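Long-range contacts in glycosyl transferase, group 1 family protein (Staphylococcus aureus, PDB 4WAC), which belongs to the group 1 glycosyl transferases of the GT-B clan, with a long antiparallel sheet added to the two parallel-sheet domains: residues 95-100 / 149-154; 181-186 / 197-202; 254-259 / 428-433; 330-335 / 363-368. All coordinates share one frame; numbering follows the deposited sequence.

Contact 1: residues 95-100 / 149-154; sequences KHISER and FSFIDN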
# COMPACT_ATOMS: atom_id res chain seq x y z
N LYS A 95 33.83 6.67 -4.52
CA LYS A 95 34.10 5.26 -4.72
C LYS A 95 32.83 4.45 -4.54
O LYS A 95 32.54 3.53 -5.29
CB LYS A 95 35.13 4.78 -3.76
CG LYS A 95 35.57 3.38 -4.04
CD LYS A 95 36.47 2.92 -2.92
CE LYS A 95 37.06 1.58 -3.24
NZ LYS A 95 37.97 1.23 -2.13
N HIS A 96 32.07 4.83 -3.54
CA HIS A 96 30.80 4.17 -3.30
C HIS A 96 29.92 4.24 -4.55
O HIS A 96 29.41 3.22 -5.02
CB HIS A 96 30.14 4.80 -2.09
CG HIS A 96 28.71 4.42 -1.90
ND1 HIS A 96 28.32 3.20 -1.39
CD2 HIS A 96 27.57 5.12 -2.11
CE1 HIS A 96 27.00 3.17 -1.30
NE2 HIS A 96 26.52 4.32 -1.74
N ILE A 97 29.78 5.43 -5.12
CA ILE A 97 29.00 5.64 -6.34
C ILE A 97 29.61 4.87 -7.53
O ILE A 97 28.93 4.18 -8.26
CB ILE A 97 28.90 7.14 -6.69
CG1 ILE A 97 28.07 7.85 -5.62
CG2 ILE A 97 28.28 7.35 -8.08
CD1 ILE A 97 28.14 9.35 -5.68
N SER A 98 30.92 4.97 -7.69
CA SER A 98 31.59 4.32 -8.80
C SER A 98 31.46 2.79 -8.74
O SER A 98 31.31 2.13 -9.78
CB SER A 98 33.06 4.71 -8.81
OG SER A 98 33.75 3.94 -9.75
N GLU A 99 31.54 2.24 -7.53
CA GLU A 99 31.44 0.78 -7.32
C GLU A 99 30.10 0.24 -7.77
O GLU A 99 30.04 -0.75 -8.48
CB GLU A 99 31.63 0.43 -5.84
CG GLU A 99 33.07 0.44 -5.38
CD GLU A 99 33.92 -0.48 -6.21
OE1 GLU A 99 34.74 0.04 -7.00
OE2 GLU A 99 33.76 -1.71 -6.08
N ARG A 100 29.03 0.91 -7.36
CA ARG A 100 27.70 0.51 -7.82
C ARG A 100 27.50 0.61 -9.32
O ARG A 100 26.57 -0.01 -9.83
CB ARG A 100 26.63 1.36 -7.13
CG ARG A 100 26.59 1.09 -5.68
CD ARG A 100 25.85 2.17 -4.94
NE ARG A 100 24.41 1.99 -5.00
CZ ARG A 100 23.55 2.68 -4.25
NH1 ARG A 100 23.98 3.58 -3.42
NH2 ARG A 100 22.25 2.50 -4.35
N PHE A 149 21.49 10.82 -6.22
CA PHE A 149 22.60 11.71 -5.91
C PHE A 149 22.55 12.93 -6.83
O PHE A 149 22.55 12.76 -8.06
CB PHE A 149 23.95 11.01 -6.07
CG PHE A 149 24.25 9.97 -5.01
CD1 PHE A 149 23.83 8.63 -5.18
CD2 PHE A 149 24.95 10.31 -3.84
CE1 PHE A 149 24.12 7.65 -4.20
CE2 PHE A 149 25.25 9.33 -2.86
CZ PHE A 149 24.84 8.01 -3.05
N SER A 150 22.55 14.14 -6.27
CA SER A 150 22.60 15.36 -7.09
C SER A 150 23.94 16.02 -7.09
O SER A 150 24.57 16.20 -6.03
CB SER A 150 21.57 16.38 -6.62
OG SER A 150 20.26 15.92 -6.90
N PHE A 151 24.34 16.45 -8.28
CA PHE A 151 25.65 16.99 -8.53
C PHE A 151 25.59 18.40 -9.07
O PHE A 151 24.73 18.71 -9.91
CB PHE A 151 26.39 16.16 -9.59
CG PHE A 151 26.80 14.81 -9.15
CD1 PHE A 151 25.86 13.79 -9.06
CD2 PHE A 151 28.13 14.54 -8.89
CE1 PHE A 151 26.25 12.49 -8.70
CE2 PHE A 151 28.55 13.27 -8.52
CZ PHE A 151 27.61 12.22 -8.43
N ILE A 152 26.55 19.22 -8.68
CA ILE A 152 26.79 20.50 -9.35
C ILE A 152 28.28 20.56 -9.66
O ILE A 152 29.11 20.28 -8.80
CB ILE A 152 26.35 21.69 -8.50
CG1 ILE A 152 24.83 21.68 -8.36
CG2 ILE A 152 26.78 23.00 -9.16
CD1 ILE A 152 24.32 22.76 -7.42
N ASP A 153 28.61 20.82 -10.92
CA ASP A 153 30.02 20.82 -11.33
C ASP A 153 30.77 19.54 -10.96
O ASP A 153 31.90 19.61 -10.48
CB ASP A 153 30.72 22.03 -10.70
CG ASP A 153 30.15 23.34 -11.21
OD1 ASP A 153 29.96 23.47 -12.45
OD2 ASP A 153 29.85 24.22 -10.38
N ASN A 154 30.12 18.40 -11.17
CA ASN A 154 30.67 17.09 -10.81
C ASN A 154 30.93 16.83 -9.33
O ASN A 154 31.64 15.88 -8.99
CB ASN A 154 31.95 16.83 -11.58
CG ASN A 154 31.69 16.70 -13.06
OD1 ASN A 154 31.05 15.74 -13.48
ND2 ASN A 154 32.16 17.67 -13.86

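Contact 2: residues 181-186 / 197-202; sequences YISRNI and YVLVNK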
# COMPACT_ATOMS: atom_id res chain seq x y z
N TYR A 181 26.96 16.66 6.22
CA TYR A 181 27.04 17.52 7.40
C TYR A 181 25.67 17.63 8.03
O TYR A 181 25.57 17.80 9.25
CB TYR A 181 27.61 18.93 7.06
CG TYR A 181 26.81 19.71 6.03
CD1 TYR A 181 27.09 19.60 4.65
CD2 TYR A 181 25.79 20.57 6.43
CE1 TYR A 181 26.34 20.32 3.70
CE2 TYR A 181 25.05 21.28 5.51
CZ TYR A 181 25.33 21.15 4.15
OH TYR A 181 24.57 21.85 3.26
N ILE A 182 24.61 17.51 7.22
CA ILE A 182 23.23 17.42 7.75
C ILE A 182 22.40 16.33 7.05
O ILE A 182 22.47 16.16 5.84
CB ILE A 182 22.50 18.78 7.62
CG1 ILE A 182 22.91 19.70 8.79
CG2 ILE A 182 21.00 18.62 7.57
CD1 ILE A 182 22.39 21.13 8.66
N SER A 183 21.61 15.58 7.81
CA SER A 183 20.60 14.74 7.21
C SER A 183 19.28 14.99 7.89
O SER A 183 19.27 15.47 9.04
CB SER A 183 20.97 13.26 7.30
OG SER A 183 20.77 12.85 8.64
N ARG A 184 18.17 14.65 7.22
CA ARG A 184 16.85 14.90 7.81
C ARG A 184 15.72 14.05 7.26
O ARG A 184 15.73 13.61 6.10
CB ARG A 184 16.50 16.39 7.64
CG ARG A 184 16.35 16.85 6.21
CD ARG A 184 16.20 18.37 6.19
NE ARG A 184 15.76 18.82 4.87
CZ ARG A 184 15.36 20.06 4.60
NH1 ARG A 184 15.31 20.99 5.55
NH2 ARG A 184 14.99 20.36 3.36
N ASN A 185 14.73 13.81 8.10
CA ASN A 185 13.56 13.03 7.69
C ASN A 185 12.58 13.89 6.94
O ASN A 185 12.34 15.05 7.33
CB ASN A 185 12.87 12.38 8.91
CG ASN A 185 13.73 11.31 9.56
OD1 ASN A 185 14.61 10.73 8.89
ND2 ASN A 185 13.47 11.00 10.83
N ILE A 186 12.00 13.33 5.89
CA ILE A 186 10.88 13.95 5.17
C ILE A 186 9.59 13.13 5.26
O ILE A 186 9.61 11.92 5.01
CB ILE A 186 11.22 14.11 3.67
CG1 ILE A 186 12.54 14.84 3.53
CG2 ILE A 186 10.13 14.88 2.92
CD1 ILE A 186 12.49 16.20 4.08
N TYR A 197 19.27 15.95 11.62
CA TYR A 197 20.50 15.52 12.28
C TYR A 197 21.67 16.34 11.79
O TYR A 197 22.01 16.31 10.60
CB TYR A 197 20.73 14.00 12.06
CG TYR A 197 19.57 13.19 12.61
CD1 TYR A 197 19.47 12.94 13.99
CD2 TYR A 197 18.58 12.68 11.76
CE1 TYR A 197 18.39 12.20 14.51
CE2 TYR A 197 17.53 11.95 12.25
CZ TYR A 197 17.42 11.72 13.63
OH TYR A 197 16.35 11.02 14.11
N VAL A 198 22.25 17.12 12.70
CA VAL A 198 23.43 17.91 12.39
C VAL A 198 24.64 17.01 12.68
O VAL A 198 25.17 16.94 13.80
CB VAL A 198 23.45 19.24 13.16
CG1 VAL A 198 24.68 20.08 12.79
CG2 VAL A 198 22.20 20.06 12.81
N LEU A 199 25.00 16.25 11.65
CA LEU A 199 26.08 15.26 11.70
C LEU A 199 27.43 15.89 12.06
O LEU A 199 28.16 15.34 12.86
CB LEU A 199 26.18 14.53 10.33
CG LEU A 199 24.88 13.87 9.83
CD1 LEU A 199 24.97 13.43 8.39
CD2 LEU A 199 24.47 12.68 10.71
N VAL A 200 27.76 17.02 11.43
CA VAL A 200 29.06 17.67 11.69
C VAL A 200 29.21 18.05 13.18
O VAL A 200 30.33 18.12 13.70
CB VAL A 200 29.26 18.92 10.79
CG1 VAL A 200 28.12 19.93 10.99
CG2 VAL A 200 30.62 19.54 11.02
N ASN A 201 28.10 18.27 13.89
CA ASN A 201 28.20 18.55 15.33
C ASN A 201 27.65 17.45 16.22
O ASN A 201 27.51 17.68 17.42
CB ASN A 201 27.45 19.83 15.67
CG ASN A 201 28.11 21.08 15.08
OD1 ASN A 201 29.30 21.10 14.79
ND2 ASN A 201 27.32 22.12 14.92
N LYS A 202 27.33 16.28 15.66
CA LYS A 202 26.74 15.17 16.40
C LYS A 202 25.52 15.59 17.22
O LYS A 202 25.42 15.25 18.39
CB LYS A 202 27.80 14.52 17.32
CG LYS A 202 28.67 13.56 16.52
CD LYS A 202 30.09 13.51 17.02
CE LYS A 202 30.42 12.19 17.72
NZ LYS A 202 29.75 12.01 19.07
O HOH W 1 15.11 9.31 12.50

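Contact 3: residues 254-259 / 428-433; sequences HVNHHE and DIKYGP. With EDO (1,2-ethanediol), chain E.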
# COMPACT_ATOMS: atom_id res chain seq x y z
N HIS A 254 2.59 41.78 5.58
CA HIS A 254 2.58 42.38 4.25
C HIS A 254 1.23 42.31 3.57
O HIS A 254 1.09 42.82 2.46
CB HIS A 254 3.61 41.70 3.35
CG HIS A 254 5.02 41.93 3.79
ND1 HIS A 254 5.82 42.90 3.21
CD2 HIS A 254 5.77 41.33 4.74
CE1 HIS A 254 7.00 42.88 3.80
NE2 HIS A 254 7.00 41.94 4.73
N VAL A 255 0.25 41.66 4.19
CA VAL A 255 -1.01 41.38 3.51
C VAL A 255 -2.19 41.75 4.40
O VAL A 255 -2.01 42.05 5.58
CB VAL A 255 -1.13 39.88 3.09
CG1 VAL A 255 0.02 39.47 2.17
CG2 VAL A 255 -1.20 38.96 4.32
N ASN A 256 -3.38 41.75 3.82
CA ASN A 256 -4.59 41.90 4.63
C ASN A 256 -4.62 40.73 5.61
O ASN A 256 -4.35 39.59 5.22
CB ASN A 256 -5.84 41.94 3.74
CG ASN A 256 -7.08 42.38 4.51
OD1 ASN A 256 -7.31 41.95 5.65
ND2 ASN A 256 -7.86 43.28 3.91
N HIS A 257 -4.92 41.00 6.88
CA HIS A 257 -4.86 39.94 7.89
C HIS A 257 -6.16 39.13 7.99
O HIS A 257 -6.15 38.00 8.49
CB HIS A 257 -4.47 40.51 9.27
CG HIS A 257 -5.40 41.55 9.81
ND1 HIS A 257 -5.64 42.75 9.17
CD2 HIS A 257 -6.14 41.58 10.95
CE1 HIS A 257 -6.48 43.47 9.88
NE2 HIS A 257 -6.81 42.79 10.97
N HIS A 258 -7.25 39.69 7.49
CA HIS A 258 -8.51 38.95 7.37
C HIS A 258 -8.36 37.77 6.41
O HIS A 258 -7.74 37.90 5.36
CB HIS A 258 -9.62 39.87 6.88
CG HIS A 258 -9.75 41.13 7.66
ND1 HIS A 258 -9.10 42.29 7.31
CD2 HIS A 258 -10.46 41.42 8.78
CE1 HIS A 258 -9.40 43.25 8.17
NE2 HIS A 258 -10.22 42.75 9.08
N GLU A 259 -8.93 36.62 6.78
CA GLU A 259 -8.97 35.48 5.87
C GLU A 259 -9.71 35.83 4.57
O GLU A 259 -10.74 36.49 4.60
CB GLU A 259 -9.62 34.26 6.55
CG GLU A 259 -9.90 33.09 5.61
CD GLU A 259 -8.67 32.23 5.34
OE1 GLU A 259 -7.55 32.79 5.31
OE2 GLU A 259 -8.83 31.01 5.14
N ASP A 428 -11.96 50.47 -4.64
CA ASP A 428 -11.65 51.05 -3.34
C ASP A 428 -11.70 49.92 -2.30
O ASP A 428 -12.72 49.68 -1.66
CB ASP A 428 -12.62 52.20 -3.00
CG ASP A 428 -12.18 53.03 -1.77
OD1 ASP A 428 -11.04 52.88 -1.28
OD2 ASP A 428 -12.98 53.87 -1.31
N ILE A 429 -10.59 49.20 -2.19
CA ILE A 429 -10.45 48.06 -1.28
C ILE A 429 -9.42 48.33 -0.18
O ILE A 429 -8.69 49.34 -0.23
CB ILE A 429 -10.04 46.76 -2.04
CG1 ILE A 429 -8.97 47.04 -3.11
CG2 ILE A 429 -11.25 46.06 -2.66
CD1 ILE A 429 -7.54 46.81 -2.66
N LYS A 430 -9.35 47.44 0.80
CA LYS A 430 -8.33 47.55 1.83
C LYS A 430 -7.22 46.49 1.67
O LYS A 430 -7.49 45.32 1.40
CB LYS A 430 -8.95 47.44 3.22
CG LYS A 430 -9.74 46.20 3.47
CD LYS A 430 -10.28 46.21 4.88
CE LYS A 430 -11.01 47.51 5.17
NZ LYS A 430 -11.44 47.56 6.59
N TYR A 431 -5.96 46.92 1.81
CA TYR A 431 -5.64 48.32 2.10
C TYR A 431 -4.76 48.91 1.01
O TYR A 431 -4.21 48.17 0.20
CB TYR A 431 -4.95 48.42 3.45
CG TYR A 431 -5.63 47.69 4.59
CD1 TYR A 431 -5.36 46.35 4.85
CD2 TYR A 431 -6.50 48.35 5.44
CE1 TYR A 431 -5.97 45.69 5.92
CE2 TYR A 431 -7.11 47.71 6.50
CZ TYR A 431 -6.84 46.38 6.74
OH TYR A 431 -7.45 45.75 7.81
N GLY A 432 -4.64 50.24 0.97
CA GLY A 432 -3.71 50.87 0.05
C GLY A 432 -4.17 51.94 -0.94
O GLY A 432 -3.68 53.07 -0.89
N PRO A 433 -5.09 51.59 -1.86
CA PRO A 433 -5.56 52.45 -2.96
C PRO A 433 -6.23 53.77 -2.52
O PRO A 433 -6.10 54.77 -3.23
CB PRO A 433 -6.59 51.56 -3.70
CG PRO A 433 -6.29 50.19 -3.30
CD PRO A 433 -5.74 50.26 -1.90
C1 EDO E . -12.14 50.47 2.12
O1 EDO E . -12.72 49.66 1.09
C2 EDO E . -12.70 51.89 2.13
O2 EDO E . -14.13 51.86 1.98

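Contact 4: residues 330-335 / 363-368; sequences SRMVPT and GSVKDK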
# COMPACT_ATOMS: atom_id res chain seq x y z
N SER A 330 0.03 41.49 -13.04
CA SER A 330 -0.24 40.75 -11.82
C SER A 330 0.10 39.29 -12.01
O SER A 330 0.16 38.81 -13.14
CB SER A 330 -1.71 40.86 -11.42
OG SER A 330 -2.05 42.16 -10.99
N ARG A 331 0.32 38.59 -10.91
CA ARG A 331 0.22 37.14 -10.93
C ARG A 331 -1.26 36.80 -11.11
O ARG A 331 -2.14 37.54 -10.64
CB ARG A 331 0.79 36.52 -9.64
CG ARG A 331 2.16 37.06 -9.22
CD ARG A 331 2.62 36.43 -7.90
NE ARG A 331 1.58 36.48 -6.87
CZ ARG A 331 1.14 35.42 -6.19
NH1 ARG A 331 0.19 35.56 -5.28
NH2 ARG A 331 1.66 34.21 -6.41
N MET A 332 -1.55 35.71 -11.83
CA MET A 332 -2.93 35.29 -12.06
C MET A 332 -3.54 34.64 -10.80
O MET A 332 -3.59 33.41 -10.69
CB MET A 332 -3.00 34.32 -13.24
CG MET A 332 -2.25 34.81 -14.48
SD MET A 332 -2.74 36.47 -14.95
CE MET A 332 -4.19 36.12 -15.94
N VAL A 333 -4.00 35.47 -9.87
CA VAL A 333 -4.44 35.03 -8.54
C VAL A 333 -5.90 35.39 -8.31
O VAL A 333 -6.33 36.48 -8.69
CB VAL A 333 -3.55 35.68 -7.43
CG1 VAL A 333 -3.94 35.19 -6.03
CG2 VAL A 333 -2.09 35.37 -7.69
N PRO A 334 -6.67 34.47 -7.70
CA PRO A 334 -8.08 34.66 -7.33
C PRO A 334 -8.37 36.00 -6.65
O PRO A 334 -9.43 36.59 -6.87
CB PRO A 334 -8.34 33.52 -6.35
CG PRO A 334 -7.46 32.43 -6.85
CD PRO A 334 -6.24 33.08 -7.46
N THR A 335 -7.45 36.48 -5.83
CA THR A 335 -7.72 37.66 -5.02
C THR A 335 -7.61 38.97 -5.81
O THR A 335 -8.04 40.02 -5.35
CB THR A 335 -6.77 37.72 -3.82
OG1 THR A 335 -7.20 38.77 -2.94
CG2 THR A 335 -5.34 37.97 -4.27
N GLY A 363 -0.25 32.18 -13.50
CA GLY A 363 -0.80 31.63 -12.26
C GLY A 363 -2.04 30.74 -12.40
O GLY A 363 -2.35 30.26 -13.48
N SER A 364 -2.75 30.53 -11.28
CA SER A 364 -3.95 29.67 -11.24
C SER A 364 -5.25 30.37 -11.67
O SER A 364 -6.31 30.12 -11.11
CB SER A 364 -4.16 29.12 -9.82
OG SER A 364 -4.83 30.09 -9.00
N VAL A 365 -5.18 31.26 -12.65
CA VAL A 365 -6.37 31.99 -13.08
C VAL A 365 -6.29 32.16 -14.60
O VAL A 365 -7.26 32.57 -15.25
CB VAL A 365 -6.51 33.34 -12.29
CG1 VAL A 365 -6.59 34.53 -13.19
CG2 VAL A 365 -7.71 33.30 -11.35
N LYS A 366 -5.15 31.76 -15.17
CA LYS A 366 -4.88 32.05 -16.58
C LYS A 366 -5.70 31.20 -17.57
O LYS A 366 -6.35 31.76 -18.46
CB LYS A 366 -3.37 31.88 -16.86
CG LYS A 366 -2.93 32.33 -18.26
CD LYS A 366 -1.45 32.07 -18.52
CE LYS A 366 -0.94 32.89 -19.71
NZ LYS A 366 0.15 32.19 -20.45
N ASP A 367 -5.71 29.88 -17.41
CA ASP A 367 -6.41 28.99 -18.35
C ASP A 367 -7.92 28.86 -18.11
O ASP A 367 -8.62 28.31 -18.95
CB ASP A 367 -5.76 27.60 -18.33
CG ASP A 367 -4.68 27.44 -19.39
OD1 ASP A 367 -4.20 28.46 -19.93
OD2 ASP A 367 -4.30 26.28 -19.67
N LYS A 368 -8.43 29.33 -16.97
CA LYS A 368 -9.88 29.57 -16.86
C LYS A 368 -10.25 31.03 -17.15
O LYS A 368 -11.36 31.46 -16.86
CB LYS A 368 -10.43 29.15 -15.48
CG LYS A 368 -9.76 27.96 -14.83
CD LYS A 368 -9.61 28.15 -13.34
CE LYS A 368 -8.64 29.30 -13.08
NZ LYS A 368 -7.23 29.08 -13.57

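Contact 1: residues 95-100 / 149-154
Helix 91-101 packs against the long antiparallel sheet through I97, which sets its end on the ring of F149 in strand 144-152. The helix and strand segments run at 117° to each other with their axes 12.2 Å apart, so side chains rather than backbones bridge the gap. I97 holds CG1 opposite its carbonyl carbon (chi1 -67°), and the extended second torsion carries CD1 straight out over one face of F149. This is a CH-pi contact: CD1 lies 4.0 Å from the ring centroid of F149 and 17° off the ring normal. The same methyl also reaches the next aromatic on this side of the strand, with I97 CD1 4.0 Å from F151 CZ, and so touches both phenylalanines.

R100 brings its guanidinium nearly perpendicular to the F149 ring, and its NH1 sits at the ring edge, 4.1 Å from F149 CE1. The charge is answered by a salt bridge from this NH1 to E147, two residues earlier on the same strand, and F139 adds a cation-pi contact to R100. Strand 134-141, which carries F139, also touches I97, so the helix spans two neighbouring strands. H96, which packs on T121 of the second subunit, approaches the far end of the phenylalanine, with F149 CZ lying near the plane of the imidazole and 4.1 Å from H96 CD2. R100 CD covers one face of that imidazole, 3.8 Å above its plane.

Contact 2: residues 181-186 / 197-202
S183 and Y197 form an antiparallel hydrogen-bonded pair in the beta hairpin of strands 180-186 and 193-198, near the end of the ten-strand sheet. Both backbone bonds of the pair are made: S183 N donates to Y197 O at 2.9 Å, in the carbonyl plane, and Y197 N donates to S183 O at 2.6 Å, nearly in line with the carbonyl. Y197 O carries more than one load, since I182 CA lies 3.3 Å from it as a CA-H...O contact and L199 N gives it a weak bond that closes an inverse gamma turn centred on V198. Beyond the turn, V200 N donates to Y181 O at 3.2 Å.

The side-chain hydroxyl of S183 is placed between its own N and carbonyl carbon (chi1 74°), at the edge of the Y197 ring with S183 OG 3.8 Å from Y197 CD2. Its hydrogen-bond partner is the hydroxyl of Y170 on the preceding strand. F117 of the second subunit packs on S183 and L199 and meets the Y197 ring. The N185 amide has a partner at each end: OD1 accepts from ND2 of N143 of the second subunit, and ND2 donates to a water at 2.9 Å. That water lies 2.7 Å from Y197 OH, which is also hydrogen-bonded to K195 NZ.

Contact 3: residues 254-259 / 428-433
The amide of N256 reaches across to K430 and Y431, its plane turned 33° from the Y431 ring as the two side chains cross at about a right angle. Placing CG opposite the backbone N (chi1 -168°) carries the amide toward 428-433, and chi2 of -43° divides its two ends between the segments. OD1 turns back to accept from H258 N at 2.9 Å, forming an Asx turn that fixes the amide's rotation. ND2 points forward to donate to K430 O at 3.3 Å; the acceptor lies near the amide plane, but the donor stands above the carbonyl plane and misses the lone pairs. The same nitrogen rests 3.7 Å from Y431 CE1.

Two histidines meet the phenol oxygen. The imidazoles of H257 and H258 lie over one another's rims, with H258 ND1 3.8 Å above the H257 plane. H257 CE1 and H258 CE1 are both 3.2 Å from Y431 OH, which lies close to the plane of each imidazole. K430 CB covers one face of the Y431 ring, toward its rim and 3.4 Å above it, while a cis peptide joins the two residues. Further along, D428 O accepts from O1 of a 1,2-ethanediol.

The polar ends converge on helix 289-298: D294 takes both the Y431 hydroxyl and the K430 ammonium, and Q298 bonds H257 and H258. Segment 254-259 follows strand 248-253 of the seven-strand parallel sheet, and 428-433 follows strand 424-427 of the six-strand one. The contact therefore joins loops of the two Rossmann-like halves of the GT-B fold, with helix 289-298 beside both.

Contact 4: residues 330-335 / 363-368
M332 sets CG anti to its carbonyl carbon (chi1 -48°) and then bends at chi2 (-52°) and chi3 (-85°), curling its side chain over the start of segment 363-368 and laying CG 3.4 Å from G363 N. The M332 and V365 side chains cross at about a right angle. M332 CB meets V365 CG1 at 3.6 Å, and the other methyl, V365 CG2, slides along P334, 4.2 Å from its CD. K366 contributes only the root of its chain, CB lying 3.9 Å from M332 CG, and then leads away to a salt bridge with E362.

These are loops that follow strands 326-329 and 357-360, neighbours in the six-strand parallel sheet of one Rossmann-like domain of the GT-B fold, in the part of the chain that belongs to the group 1 glycosyl transferases. I338 of helix 338-351 touches both M332 and V365, and L384 of strand 382-386 closes on M332 and K366. M332 is itself the centre of an inverse gamma turn, a turn closed by a weak bond from V333 N to R331 O. M332 O comes 3.1 Å from S364 N, but the angle is too poor for a hydrogen bond. S364 OG lies 3.6 Å from P334 CD.

Contacts 1 and 2 belong to the same long antiparallel sheet, their centres about 20 Å apart, and both lie near the second subunit: H96 of contact 1 and several residues of contact 2 touch it. Contacts 3 and 4 lie in the GT-B part, where no other chain touches them; their centres are about 18 Å apart and their nearest atoms about 7 Å. Contact 4 falls wholly within the sequence between the two segments of contact 3. The centres of contacts 1 and 3 are about 50 Å apart, on opposite sides of the chain's centre. Contact 3 spans the two parallel-sheet domains, between which the active-site cleft of GT-B enzymes generally lies.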